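Local coordinates for heat shock protein 16 (Schizosaccharomyces pombe, PDB 3W1Z) that probably acts as a chaperone of the small heat shock family, binding unfolding proteins under stress, and assembles into a 16-subunit oligomer, at residues 21-26 against 102-107; 37-42 against 50-55; 46-51 against 128-133; 71-76 against 98-103. All coordinates share one frame; numbering follows the deposited sequence.

Contact 1 of 4, residues 21-26 against 102-107; sequences VSYSPR and RTITIP
S22 and Y23, at the C-terminal end of helix 11-23, present their carbonyls to strand 98-105, an outermost strand of the immunoglobulin-like alpha-crystallin sandwich. R102 makes the stronger of the two bonds. Its chain leaves with CG anti to the backbone N (chi1 -177°), bends at chi2, and carries NH2 to 3.0 Å from Y23 O. The oxygen lies in the guanidinium plane, and the donor sits nearly along the C=O axis (176° at the oxygen). P25 covers one guanidinium face, its CB 3.9 Å from R102 CZ, while R102 NH1 forms a salt bridge with E94 of a second subunit. A leucine here would probably leave Y23 O without its charged donor and E94 of that subunit without this countercharge. The S22 carbonyl receives a weak bond from T105 N, at 3.4 Å from S22 O. The nearby hydroxyls look to their own surroundings: S22 OG bonds to S18 O one helical turn back, and T105 OG1 to N28 ND2. Tyrosine suits position 23 because its ring reaches apolar neighbours, with I104 CB at the ring edge, 4.3 Å from Y23 CD2. Its side chain crosses P107 at about a right angle, bringing Y23 OH to 3.4 Å from P107 CD.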
loop_
_atom_site.group_PDB
_atom_site.type_symbol
_atom_site.label_atom_id
_atom_site.label_comp_id
_atom_site.label_asym_id
_atom_site.label_seq_id
_atom_site.Cartn_x
_atom_site.Cartn_y
_atom_site.Cartn_z
ATOM N N VAL B 21 17.843 -7.010 -0.424
ATOM C CA VAL B 21 18.359 -6.656 -1.737
ATOM C C VAL B 21 19.437 -7.638 -2.191
ATOM O O VAL B 21 19.732 -7.749 -3.381
ATOM C CB VAL B 21 18.907 -5.209 -1.742
ATOM C CG1 VAL B 21 20.315 -5.156 -1.162
ATOM C CG2 VAL B 21 18.886 -4.640 -3.138
ATOM N N SER B 22 20.009 -8.360 -1.234
ATOM C CA SER B 22 21.036 -9.347 -1.530
ATOM C C SER B 22 20.421 -10.669 -1.964
ATOM O O SER B 22 20.617 -11.118 -3.093
ATOM C CB SER B 22 21.931 -9.579 -0.311
ATOM O OG SER B 22 22.689 -8.422 -0.000
ATOM N N TYR B 23 19.678 -11.287 -1.051
ATOM C CA TYR B 23 19.246 -12.670 -1.223
ATOM C C TYR B 23 17.904 -12.895 -1.926
ATOM O O TYR B 23 17.608 -14.021 -2.324
ATOM C CB TYR B 23 19.226 -13.363 0.140
ATOM C CG TYR B 23 20.499 -13.172 0.929
ATOM C CD1 TYR B 23 20.462 -12.735 2.246
ATOM C CD2 TYR B 23 21.739 -13.434 0.360
ATOM C CE1 TYR B 23 21.622 -12.559 2.972
ATOM C CE2 TYR B 23 22.905 -13.262 1.080
ATOM C CZ TYR B 23 22.841 -12.825 2.386
ATOM O OH TYR B 23 23.999 -12.653 3.108
ATOM N N SER B 24 17.096 -11.852 -2.094
ATOM C CA SER B 24 15.767 -12.048 -2.681
ATOM C C SER B 24 15.850 -12.338 -4.177
ATOM O O SER B 24 16.436 -11.563 -4.933
ATOM C CB SER B 24 14.835 -10.863 -2.399
ATOM O OG SER B 24 15.320 -9.670 -2.984
ATOM N N PRO B 25 15.254 -13.462 -4.603
ATOM C CA PRO B 25 15.365 -13.990 -5.968
ATOM C C PRO B 25 14.778 -13.049 -7.014
ATOM O O PRO B 25 15.298 -12.962 -8.125
ATOM C CB PRO B 25 14.548 -15.284 -5.906
ATOM C CG PRO B 25 13.575 -15.063 -4.804
ATOM C CD PRO B 25 14.317 -14.252 -3.785
ATOM N N ARG B 26 13.708 -12.353 -6.652
ATOM C CA ARG B 26 13.048 -11.430 -7.566
ATOM C C ARG B 26 13.893 -10.187 -7.835
ATOM O O ARG B 26 13.721 -9.520 -8.854
ATOM C CB ARG B 26 11.683 -11.026 -7.009
ATOM C CG ARG B 26 11.580 -11.144 -5.495
ATOM C CD ARG B 26 10.546 -12.187 -5.099
ATOM N NE ARG B 26 10.920 -12.899 -3.880
ATOM C CZ ARG B 26 10.084 -13.172 -2.884
ATOM N NH1 ARG B 26 8.816 -12.786 -2.951
ATOM N NH2 ARG B 26 10.515 -13.831 -1.816
ATOM N N ARG B 102 20.489 -18.904 -10.230
ATOM C CA ARG B 102 20.266 -18.161 -9.001
ATOM C C ARG B 102 21.459 -17.256 -8.733
ATOM O O ARG B 102 22.587 -17.726 -8.578
ATOM C CB ARG B 102 20.053 -19.116 -7.823
ATOM C CG ARG B 102 19.728 -18.427 -6.503
ATOM C CD ARG B 102 18.367 -17.745 -6.545
ATOM N NE ARG B 102 18.064 -17.045 -5.300
ATOM C CZ ARG B 102 17.312 -17.540 -4.323
ATOM N NH1 ARG B 102 16.773 -18.746 -4.441
ATOM N NH2 ARG B 102 17.093 -16.827 -3.226
ATOM N N THR B 103 21.205 -15.954 -8.688
ATOM C CA THR B 103 22.253 -14.988 -8.401
ATOM C C THR B 103 21.957 -14.270 -7.095
ATOM O O THR B 103 20.860 -13.752 -6.897
ATOM C CB THR B 103 22.386 -13.941 -9.522
ATOM O OG1 THR B 103 22.527 -14.601 -10.786
ATOM C CG2 THR B 103 23.597 -13.055 -9.279
ATOM N N ILE B 104 22.931 -14.255 -6.193
ATOM C CA ILE B 104 22.804 -13.469 -4.975
ATOM C C ILE B 104 23.987 -12.522 -4.822
ATOM O O ILE B 104 25.130 -12.887 -5.094
ATOM C CB ILE B 104 22.669 -14.351 -3.711
ATOM C CG1 ILE B 104 23.867 -15.293 -3.569
ATOM C CG2 ILE B 104 21.368 -15.140 -3.746
ATOM C CD1 ILE B 104 23.863 -16.092 -2.280
ATOM N N THR B 105 23.703 -11.294 -4.407
ATOM C CA THR B 105 24.758 -10.337 -4.123
ATOM C C THR B 105 25.209 -10.550 -2.688
ATOM O O THR B 105 24.421 -10.401 -1.762
ATOM C CB THR B 105 24.261 -8.890 -4.285
ATOM O OG1 THR B 105 23.756 -8.699 -5.612
ATOM C CG2 THR B 105 25.392 -7.908 -4.029
ATOM N N ILE B 106 26.470 -10.910 -2.494
ATOM C CA ILE B 106 26.963 -11.146 -1.143
ATOM C C ILE B 106 27.441 -9.850 -0.486
ATOM O O ILE B 106 28.283 -9.140 -1.033
ATOM C CB ILE B 106 28.047 -12.246 -1.100
ATOM C CG1 ILE B 106 29.021 -12.100 -2.269
ATOM C CG2 ILE B 106 27.402 -13.622 -1.141
ATOM C CD1 ILE B 106 30.281 -11.345 -1.924
ATOM N N PRO B 107 26.872 -9.526 0.684
ATOM C CA PRO B 107 27.164 -8.277 1.389
ATOM C C PRO B 107 28.349 -8.414 2.336
ATOM O O PRO B 107 28.233 -8.080 3.515
ATOM C CB PRO B 107 25.883 -8.028 2.198
ATOM C CG PRO B 107 25.055 -9.315 2.088
ATOM C CD PRO B 107 25.915 -10.349 1.437
#

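Contact 2 of 4, residues 37-42 against 50-55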
loop_
_atom_site.group_PDB
_atom_site.type_symbol
_atom_site.label_atom_id
_atom_site.label_comp_id
_atom_site.label_asym_id
_atom_site.label_seq_id
_atom_site.Cartn_x
_atom_site.Cartn_y
_atom_site.Cartn_z
ATOM N N PRO B 37 16.211 -22.235 -7.550
ATOM C CA PRO B 37 16.456 -23.179 -6.454
ATOM C C PRO B 37 16.372 -22.535 -5.071
ATOM O O PRO B 37 16.746 -21.375 -4.903
ATOM C CB PRO B 37 17.884 -23.673 -6.730
ATOM C CG PRO B 37 18.488 -22.646 -7.634
ATOM C CD PRO B 37 17.359 -22.141 -8.466
ATOM N N SER B 38 15.877 -23.292 -4.094
ATOM C CA SER B 38 15.757 -22.807 -2.722
ATOM C C SER B 38 17.115 -22.765 -2.034
ATOM O O SER B 38 17.903 -23.705 -2.140
ATOM C CB SER B 38 14.797 -23.689 -1.922
ATOM O OG SER B 38 13.470 -23.563 -2.401
ATOM N N ILE B 39 17.388 -21.673 -1.328
ATOM C CA ILE B 39 18.684 -21.505 -0.679
ATOM C C ILE B 39 18.604 -21.079 0.786
ATOM O O ILE B 39 17.653 -20.421 1.213
ATOM C CB ILE B 39 19.581 -20.490 -1.429
ATOM C CG1 ILE B 39 19.011 -19.076 -1.314
ATOM C CG2 ILE B 39 19.758 -20.892 -2.888
ATOM C CD1 ILE B 39 19.915 -18.010 -1.886
ATOM N N ASP B 40 19.620 -21.473 1.546
ATOM C CA ASP B 40 19.822 -20.983 2.903
ATOM C C ASP B 40 21.165 -20.269 2.956
ATOM O O ASP B 40 22.176 -20.811 2.516
ATOM C CB ASP B 40 19.819 -22.140 3.903
ATOM C CG ASP B 40 18.422 -22.538 4.335
ATOM O OD1 ASP B 40 17.448 -22.054 3.723
ATOM O OD2 ASP B 40 18.302 -23.344 5.282
ATOM N N VAL B 41 21.177 -19.050 3.481
ATOM C CA VAL B 41 22.425 -18.312 3.621
ATOM C C VAL B 41 22.781 -18.141 5.091
ATOM O O VAL B 41 21.979 -17.642 5.880
ATOM C CB VAL B 41 22.355 -16.929 2.949
ATOM C CG1 VAL B 41 23.709 -16.239 3.024
ATOM C CG2 VAL B 41 21.906 -17.063 1.505
ATOM N N HIS B 42 23.985 -18.569 5.457
ATOM C CA HIS B 42 24.459 -18.430 6.827
ATOM C C HIS B 42 25.745 -17.622 6.867
ATOM O O HIS B 42 26.600 -17.763 5.995
ATOM C CB HIS B 42 24.690 -19.801 7.462
ATOM C CG HIS B 42 23.434 -20.604 7.638
ATOM N ND1 HIS B 42 22.778 -21.187 6.584
ATOM C CD2 HIS B 42 22.728 -20.906 8.752
ATOM C CE1 HIS B 42 21.704 -21.825 7.041
ATOM N NE2 HIS B 42 21.656 -21.669 8.345
ATOM N N VAL B 50 26.491 -20.893 1.620
ATOM C CA VAL B 50 25.238 -20.914 0.878
ATOM C C VAL B 50 24.849 -22.347 0.536
ATOM O O VAL B 50 25.604 -23.067 -0.119
ATOM C CB VAL B 50 25.333 -20.097 -0.423
ATOM C CG1 VAL B 50 24.020 -20.164 -1.188
ATOM C CG2 VAL B 50 25.702 -18.653 -0.117
ATOM N N ASP B 51 23.670 -22.759 0.990
ATOM C CA ASP B 51 23.167 -24.102 0.731
ATOM C C ASP B 51 22.037 -24.067 -0.291
ATOM O O ASP B 51 20.975 -23.507 -0.033
ATOM C CB ASP B 51 22.691 -24.751 2.029
ATOM C CG ASP B 51 23.825 -25.000 3.003
ATOM O OD1 ASP B 51 24.827 -25.630 2.603
ATOM O OD2 ASP B 51 23.719 -24.558 4.166
ATOM N N VAL B 52 22.283 -24.674 -1.447
ATOM C CA VAL B 52 21.349 -24.650 -2.564
ATOM C C VAL B 52 20.801 -26.049 -2.828
ATOM O O VAL B 52 21.562 -27.010 -2.926
ATOM C CB VAL B 52 22.047 -24.145 -3.841
ATOM C CG1 VAL B 52 21.032 -23.888 -4.942
ATOM C CG2 VAL B 52 22.847 -22.887 -3.543
ATOM N N GLU B 53 19.484 -26.163 -2.958
ATOM C CA GLU B 53 18.861 -27.466 -3.164
ATOM C C GLU B 53 18.754 -27.811 -4.645
ATOM O O GLU B 53 18.049 -27.142 -5.402
ATOM C CB GLU B 53 17.480 -27.515 -2.509
ATOM C CG GLU B 53 17.516 -27.457 -0.991
ATOM C CD GLU B 53 16.136 -27.556 -0.371
ATOM O OE1 GLU B 53 15.139 -27.375 -1.100
ATOM O OE2 GLU B 53 16.050 -27.818 0.848
ATOM N N LEU B 54 19.460 -28.862 -5.051
ATOM C CA LEU B 54 19.460 -29.298 -6.443
ATOM C C LEU B 54 19.251 -30.808 -6.573
ATOM O O LEU B 54 20.149 -31.520 -7.022
ATOM C CB LEU B 54 20.778 -28.903 -7.116
ATOM C CG LEU B 54 21.112 -27.411 -7.184
ATOM C CD1 LEU B 54 22.508 -27.197 -7.754
ATOM C CD2 LEU B 54 20.075 -26.672 -8.012
ATOM N N PRO B 55 18.065 -31.303 -6.178
ATOM C CA PRO B 55 17.799 -32.741 -6.299
ATOM C C PRO B 55 17.637 -33.173 -7.755
ATOM O O PRO B 55 16.985 -32.479 -8.533
ATOM C CB PRO B 55 16.482 -32.915 -5.540
ATOM C CG PRO B 55 15.804 -31.601 -5.670
ATOM C CD PRO B 55 16.898 -30.570 -5.655
HETATM O O HOH W 1 15.251 -25.757 -4.908
HETATM O O HOH W 2 21.109 -25.365 5.326
#
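Strand segments 39-42 and 50-53 run antiparallel at 173°, their axes 4.7 Å apart, with D40 and D51 as the hydrogen-bonded pair between the non-hydrogen-bonded pairs I39/V52 and V41/V50. D40 N reaches D51 O and D51 N reaches D40 O, and E53 N adds a bond to S38 O at 3.0 Å. Branched aliphatic residues fill the face that looks into the sandwich. I39 and V52 lie side by side, I39 CG2 being 3.7 Å from V52 CG2. V52 holds CG1 anti to its backbone N (chi1 -170°), which sets that methyl 3.6 Å from P37 CB. P37 CB also meets L54 CD2 at 3.9 Å. Beyond them I39 and V50 pack on I104, and L54 on F100. The face bearing D40 and D51 is acidic, with D40 OD2 and D51 OD2 5.7 Å apart. A water donates to D51 OD2 and, weakly, to D40 OD2. D51 OD1 bonds to T125 OG1. D40 OD1 accepts a bond from the backbone N of R95 of a second subunit, whose R95 and R81 side chains form salt bridges with E53 OE2 and D51 OD2. Carboxylates gathered this closely would probably repel one another, and the partner's arginines are likely to offset this, making the acidic face complementary to its dimer mate.

Contact 3 of 4, residues 46-51 against 128-133; sequences DTVSVD and LPKVEK
V48 and L128 form the tight end of this contact, a hydrogen-bonded antiparallel pair whose side chains cross obliquely on the inner face. L128 N to V48 O is nearly straight (176°), and V48 N returns a bond to L128 O at 2.9 Å. V48 holds CG1 between its backbone N and carbonyl carbon (chi1 48°), which places this methyl 3.6 Å from L128 CB. Leucine suits the inner side, where it also packs on I110 and I115. The next pair, T47 with P129, is looser and lies toward solvent: T47 CG2 rests 3.8 Å from P129 CA. Proline costs no bond to T47 here, since the pair is a non-hydrogen-bonded one. Past the strand end, K130 N bonds to D46 O at 2.8 Å. The lysine chain then folds back over that carbonyl, bent at chi3, with K130 CE 3.5 Å from D46 O. Its NZ reaches a salt bridge with E43, at the end of strand 39-43, and a hydrogen bond to G44 O in the turn that leads to D46. An alanine here would probably leave E43 without its countercharge and that turn freer to move. Strand 123-129 thus joins hairpin 39-43/47-53 in the four-stranded antiparallel sheet of the alpha-crystallin domain, an immunoglobulin-like sandwich.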
loop_
_atom_site.group_PDB
_atom_site.type_symbol
_atom_site.label_atom_id
_atom_site.label_comp_id
_atom_site.label_asym_id
_atom_site.label_seq_id
_atom_site.Cartn_x
_atom_site.Cartn_y
_atom_site.Cartn_z
ATOM N N ASP B 46 33.377 -15.222 10.375
ATOM C CA ASP B 46 34.530 -15.677 9.608
ATOM C C ASP B 46 34.199 -16.015 8.150
ATOM O O ASP B 46 34.753 -15.411 7.235
ATOM C CB ASP B 46 35.203 -16.848 10.318
ATOM C CG ASP B 46 35.744 -16.461 11.681
ATOM O OD1 ASP B 46 36.933 -16.087 11.767
ATOM O OD2 ASP B 46 34.975 -16.511 12.662
ATOM N N THR B 47 33.327 -16.994 7.929
ATOM C CA THR B 47 32.928 -17.353 6.566
ATOM C C THR B 47 31.452 -17.075 6.291
ATOM O O THR B 47 30.711 -16.646 7.175
ATOM C CB THR B 47 33.191 -18.843 6.270
ATOM O OG1 THR B 47 32.533 -19.651 7.254
ATOM C CG2 THR B 47 34.678 -19.142 6.288
ATOM N N VAL B 48 31.039 -17.326 5.052
ATOM C CA VAL B 48 29.625 -17.310 4.689
ATOM C C VAL B 48 29.299 -18.512 3.805
ATOM O O VAL B 48 29.943 -18.739 2.777
ATOM C CB VAL B 48 29.194 -15.987 4.003
ATOM C CG1 VAL B 48 30.166 -15.593 2.906
ATOM C CG2 VAL B 48 27.778 -16.106 3.452
ATOM N N SER B 49 28.306 -19.288 4.223
ATOM C CA SER B 49 27.938 -20.510 3.521
ATOM C C SER B 49 26.575 -20.394 2.849
ATOM O O SER B 49 25.624 -19.864 3.429
ATOM C CB SER B 49 27.946 -21.697 4.486
ATOM O OG SER B 49 27.055 -21.480 5.567
ATOM N N VAL B 50 26.491 -20.893 1.620
ATOM C CA VAL B 50 25.238 -20.914 0.878
ATOM C C VAL B 50 24.849 -22.347 0.536
ATOM O O VAL B 50 25.604 -23.067 -0.119
ATOM C CB VAL B 50 25.333 -20.097 -0.423
ATOM C CG1 VAL B 50 24.020 -20.164 -1.188
ATOM C CG2 VAL B 50 25.702 -18.653 -0.117
ATOM N N ASP B 51 23.670 -22.759 0.990
ATOM C CA ASP B 51 23.167 -24.102 0.731
ATOM C C ASP B 51 22.037 -24.067 -0.291
ATOM O O ASP B 51 20.975 -23.507 -0.033
ATOM C CB ASP B 51 22.691 -24.751 2.029
ATOM C CG ASP B 51 23.825 -25.000 3.003
ATOM O OD1 ASP B 51 24.827 -25.630 2.603
ATOM O OD2 ASP B 51 23.719 -24.558 4.166
ATOM N N LEU B 128 32.326 -19.079 1.135
ATOM C CA LEU B 128 33.101 -17.882 0.837
ATOM C C LEU B 128 33.724 -17.324 2.113
ATOM O O LEU B 128 33.019 -16.818 2.984
ATOM C CB LEU B 128 32.225 -16.818 0.165
ATOM C CG LEU B 128 31.413 -17.220 -1.072
ATOM C CD1 LEU B 128 30.042 -17.764 -0.686
ATOM C CD2 LEU B 128 31.273 -16.047 -2.030
ATOM N N PRO B 129 35.055 -17.433 2.235
ATOM C CA PRO B 129 35.748 -16.934 3.425
ATOM C C PRO B 129 35.770 -15.411 3.451
ATOM O O PRO B 129 36.104 -14.802 2.439
ATOM C CB PRO B 129 37.176 -17.479 3.262
ATOM C CG PRO B 129 37.194 -18.242 1.951
ATOM C CD PRO B 129 35.996 -17.823 1.176
ATOM N N LYS B 130 35.447 -14.808 4.589
ATOM C CA LYS B 130 35.478 -13.355 4.697
ATOM C C LYS B 130 36.814 -12.867 5.232
ATOM O O LYS B 130 37.373 -13.444 6.165
ATOM C CB LYS B 130 34.355 -12.837 5.599
ATOM C CG LYS B 130 32.952 -13.086 5.081
ATOM C CD LYS B 130 31.922 -12.548 6.059
ATOM C CE LYS B 130 32.180 -13.075 7.460
ATOM N NZ LYS B 130 31.143 -12.631 8.432
ATOM N N VAL B 131 37.323 -11.800 4.628
ATOM C CA VAL B 131 38.507 -11.126 5.139
ATOM C C VAL B 131 38.115 -9.729 5.615
ATOM O O VAL B 131 37.320 -9.046 4.969
ATOM C CB VAL B 131 39.631 -11.060 4.079
ATOM C CG1 VAL B 131 40.084 -12.462 3.705
ATOM C CG2 VAL B 131 39.166 -10.307 2.841
ATOM N N GLU B 132 38.645 -9.321 6.763
ATOM C CA GLU B 132 38.329 -8.008 7.317
ATOM C C GLU B 132 38.782 -6.884 6.395
ATOM O O GLU B 132 37.975 -6.057 5.965
ATOM C CB GLU B 132 38.948 -7.837 8.707
ATOM C CG GLU B 132 39.130 -6.390 9.140
ATOM C CD GLU B 132 40.556 -5.907 8.957
ATOM O OE1 GLU B 132 41.487 -6.704 9.201
ATOM O OE2 GLU B 132 40.745 -4.739 8.556
ATOM N N LYS B 133 40.075 -6.866 6.090
ATOM C CA LYS B 133 40.631 -5.835 5.230
ATOM C C LYS B 133 40.522 -6.263 3.784
ATOM O O LYS B 133 41.021 -7.330 3.408
ATOM C CB LYS B 133 42.092 -5.562 5.574
ATOM C CG LYS B 133 42.720 -4.477 4.713
ATOM C CD LYS B 133 41.893 -3.202 4.785
ATOM C CE LYS B 133 41.857 -2.480 3.451
ATOM N NZ LYS B 133 40.863 -1.378 3.481
#

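Contact 4 of 4, residues 71-76 against 98-103; sequences LTISGE and GSFSRT
F100 lays its ring over G75, its partner in a hydrogen-bonded pair on strands that run antiparallel at 178°. From CB, which packs near P37, chi1 (66°) puts CG between the backbone N and the carbonyl carbon, and from there the ring extends over strand 70-77. F100 CG stands 4.1 Å from G75 N. On one side of the ring CD1 meets G75 C at 3.5 Å, and CE1 comes to 3.2 Å from E76 N. On the other, CD2 is 3.8 Å from G75 N, and CE2 touches I73 CG2 at 4.1 Å. The tip, CZ, ends 3.5 Å from G75 CA. That CA forms a CH-pi contact over the ring face, 24° off the normal. Glycine suits this place twice over: a CB would collide with F100 CZ, and the backbone angles would jam it against the preceding carbonyl. The backbones are joined by reciprocal bonds between I73 and R102 and between G75 and F100. In the G75 O bond the F100 N donor stands well above the carbonyl plane. On the opposite sheet face small hydroxyl residues meet. T72 OG1 and T103 OG1 share a hydrogen bond at 3.2 Å, and S101 OG packs against S74 CB. A phenylalanine covering a cross-strand glycine fits the pattern called aromatic rescue of glycine, set here in the three-stranded sheet 62-67/70-77/98-105 of the alpha-crystallin sandwich.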
loop_
_atom_site.group_PDB
_atom_site.type_symbol
_atom_site.label_atom_id
_atom_site.label_comp_id
_atom_site.label_asym_id
_atom_site.label_seq_id
_atom_site.Cartn_x
_atom_site.Cartn_y
_atom_site.Cartn_z
ATOM N N LEU B 71 27.473 -13.915 -6.442
ATOM C CA LEU B 71 27.612 -15.353 -6.634
ATOM C C LEU B 71 26.466 -15.903 -7.476
ATOM O O LEU B 71 25.294 -15.634 -7.201
ATOM C CB LEU B 71 27.656 -16.070 -5.284
ATOM C CG LEU B 71 27.909 -17.579 -5.322
ATOM C CD1 LEU B 71 29.323 -17.875 -5.800
ATOM C CD2 LEU B 71 27.651 -18.207 -3.959
ATOM N N THR B 72 26.813 -16.677 -8.501
ATOM C CA THR B 72 25.820 -17.262 -9.393
ATOM C C THR B 72 25.947 -18.781 -9.470
ATOM O O THR B 72 27.025 -19.318 -9.744
ATOM C CB THR B 72 25.920 -16.678 -10.816
ATOM O OG1 THR B 72 25.624 -15.276 -10.782
ATOM C CG2 THR B 72 24.938 -17.372 -11.751
ATOM N N ILE B 73 24.834 -19.462 -9.217
ATOM C CA ILE B 73 24.751 -20.905 -9.385
ATOM C C ILE B 73 23.788 -21.197 -10.522
ATOM O O ILE B 73 22.618 -20.832 -10.451
ATOM C CB ILE B 73 24.214 -21.600 -8.119
ATOM C CG1 ILE B 73 25.057 -21.235 -6.893
ATOM C CG2 ILE B 73 24.164 -23.105 -8.323
ATOM C CD1 ILE B 73 24.490 -20.088 -6.077
ATOM N N SER B 74 24.267 -21.852 -11.572
ATOM C CA SER B 74 23.400 -22.135 -12.710
ATOM C C SER B 74 23.551 -23.562 -13.214
ATOM O O SER B 74 24.475 -24.273 -12.826
ATOM C CB SER B 74 23.636 -21.131 -13.842
ATOM O OG SER B 74 24.965 -21.202 -14.321
ATOM N N GLY B 75 22.629 -23.982 -14.070
ATOM C CA GLY B 75 22.647 -25.342 -14.569
ATOM C C GLY B 75 21.335 -25.779 -15.182
ATOM O O GLY B 75 20.545 -24.959 -15.649
ATOM N N GLU B 76 21.107 -27.086 -15.179
ATOM C CA GLU B 76 19.939 -27.660 -15.828
ATOM C C GLU B 76 19.354 -28.789 -14.988
ATOM O O GLU B 76 20.090 -29.572 -14.387
ATOM C CB GLU B 76 20.339 -28.192 -17.204
ATOM C CG GLU B 76 19.182 -28.515 -18.129
ATOM C CD GLU B 76 19.657 -29.009 -19.482
ATOM O OE1 GLU B 76 20.598 -29.830 -19.518
ATOM O OE2 GLU B 76 19.099 -28.569 -20.510
ATOM N N GLY B 98 13.938 -27.972 -16.131
ATOM C CA GLY B 98 14.408 -26.915 -17.004
ATOM C C GLY B 98 15.779 -26.428 -16.589
ATOM O O GLY B 98 16.479 -27.088 -15.821
ATOM N N SER B 99 16.164 -25.264 -17.099
ATOM C CA SER B 99 17.412 -24.635 -16.699
ATOM C C SER B 99 17.176 -23.783 -15.459
ATOM O O SER B 99 16.131 -23.147 -15.326
ATOM C CB SER B 99 17.962 -23.771 -17.835
ATOM O OG SER B 99 16.992 -22.836 -18.274
ATOM N N PHE B 100 18.143 -23.779 -14.548
ATOM C CA PHE B 100 18.040 -22.960 -13.349
ATOM C C PHE B 100 19.193 -21.969 -13.247
ATOM O O PHE B 100 20.320 -22.271 -13.639
ATOM C CB PHE B 100 17.972 -23.834 -12.089
ATOM C CG PHE B 100 19.230 -24.614 -11.812
ATOM C CD1 PHE B 100 19.383 -25.901 -12.297
ATOM C CD2 PHE B 100 20.252 -24.066 -11.049
ATOM C CE1 PHE B 100 20.534 -26.625 -12.038
ATOM C CE2 PHE B 100 21.406 -24.781 -10.790
ATOM C CZ PHE B 100 21.547 -26.062 -11.284
ATOM N N SER B 101 18.897 -20.780 -12.734
ATOM C CA SER B 101 19.932 -19.813 -12.404
ATOM C C SER B 101 19.540 -19.046 -11.148
ATOM O O SER B 101 18.401 -18.599 -11.010
ATOM C CB SER B 101 20.170 -18.848 -13.567
ATOM O OG SER B 101 21.399 -18.157 -13.415
ATOM N N ARG B 102 20.489 -18.904 -10.230
ATOM C CA ARG B 102 20.266 -18.161 -9.001
ATOM C C ARG B 102 21.459 -17.256 -8.733
ATOM O O ARG B 102 22.587 -17.726 -8.578
ATOM C CB ARG B 102 20.053 -19.116 -7.823
ATOM C CG ARG B 102 19.728 -18.427 -6.503
ATOM C CD ARG B 102 18.367 -17.745 -6.545
ATOM N NE ARG B 102 18.064 -17.045 -5.300
ATOM C CZ ARG B 102 17.312 -17.540 -4.323
ATOM N NH1 ARG B 102 16.773 -18.746 -4.441
ATOM N NH2 ARG B 102 17.093 -16.827 -3.226
ATOM N N THR B 103 21.205 -15.954 -8.688
ATOM C CA THR B 103 22.253 -14.988 -8.401
ATOM C C THR B 103 21.957 -14.270 -7.095
ATOM O O THR B 103 20.860 -13.752 -6.897
ATOM C CB THR B 103 22.386 -13.941 -9.522
ATOM O OG1 THR B 103 22.527 -14.601 -10.786
ATOM C CG2 THR B 103 23.597 -13.055 -9.279
#

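Contacts 2 and 3 share strand 47-53 and build one sheet of the sandwich, whereas contact 4 belongs to the other sheet and contact 1 lays the C-terminal end of helix 11-23 on an outermost strand of that sheet, 98-105. Contact 2 is the buried one; the other three are partly buried, and contact 3 trails off farthest from the centre of the chain. The sheets meet through apolar tips: I104 on I39 and V50, L54 on F100, and L128 on L71. Contacts 2 to 4 rest mainly on regular backbone bonding, while contact 1 relies on an arginine bond to a helix-end carbonyl. R102 belongs to contacts 1 and 4 and also touches contact 2, and the second subunit reaches all four.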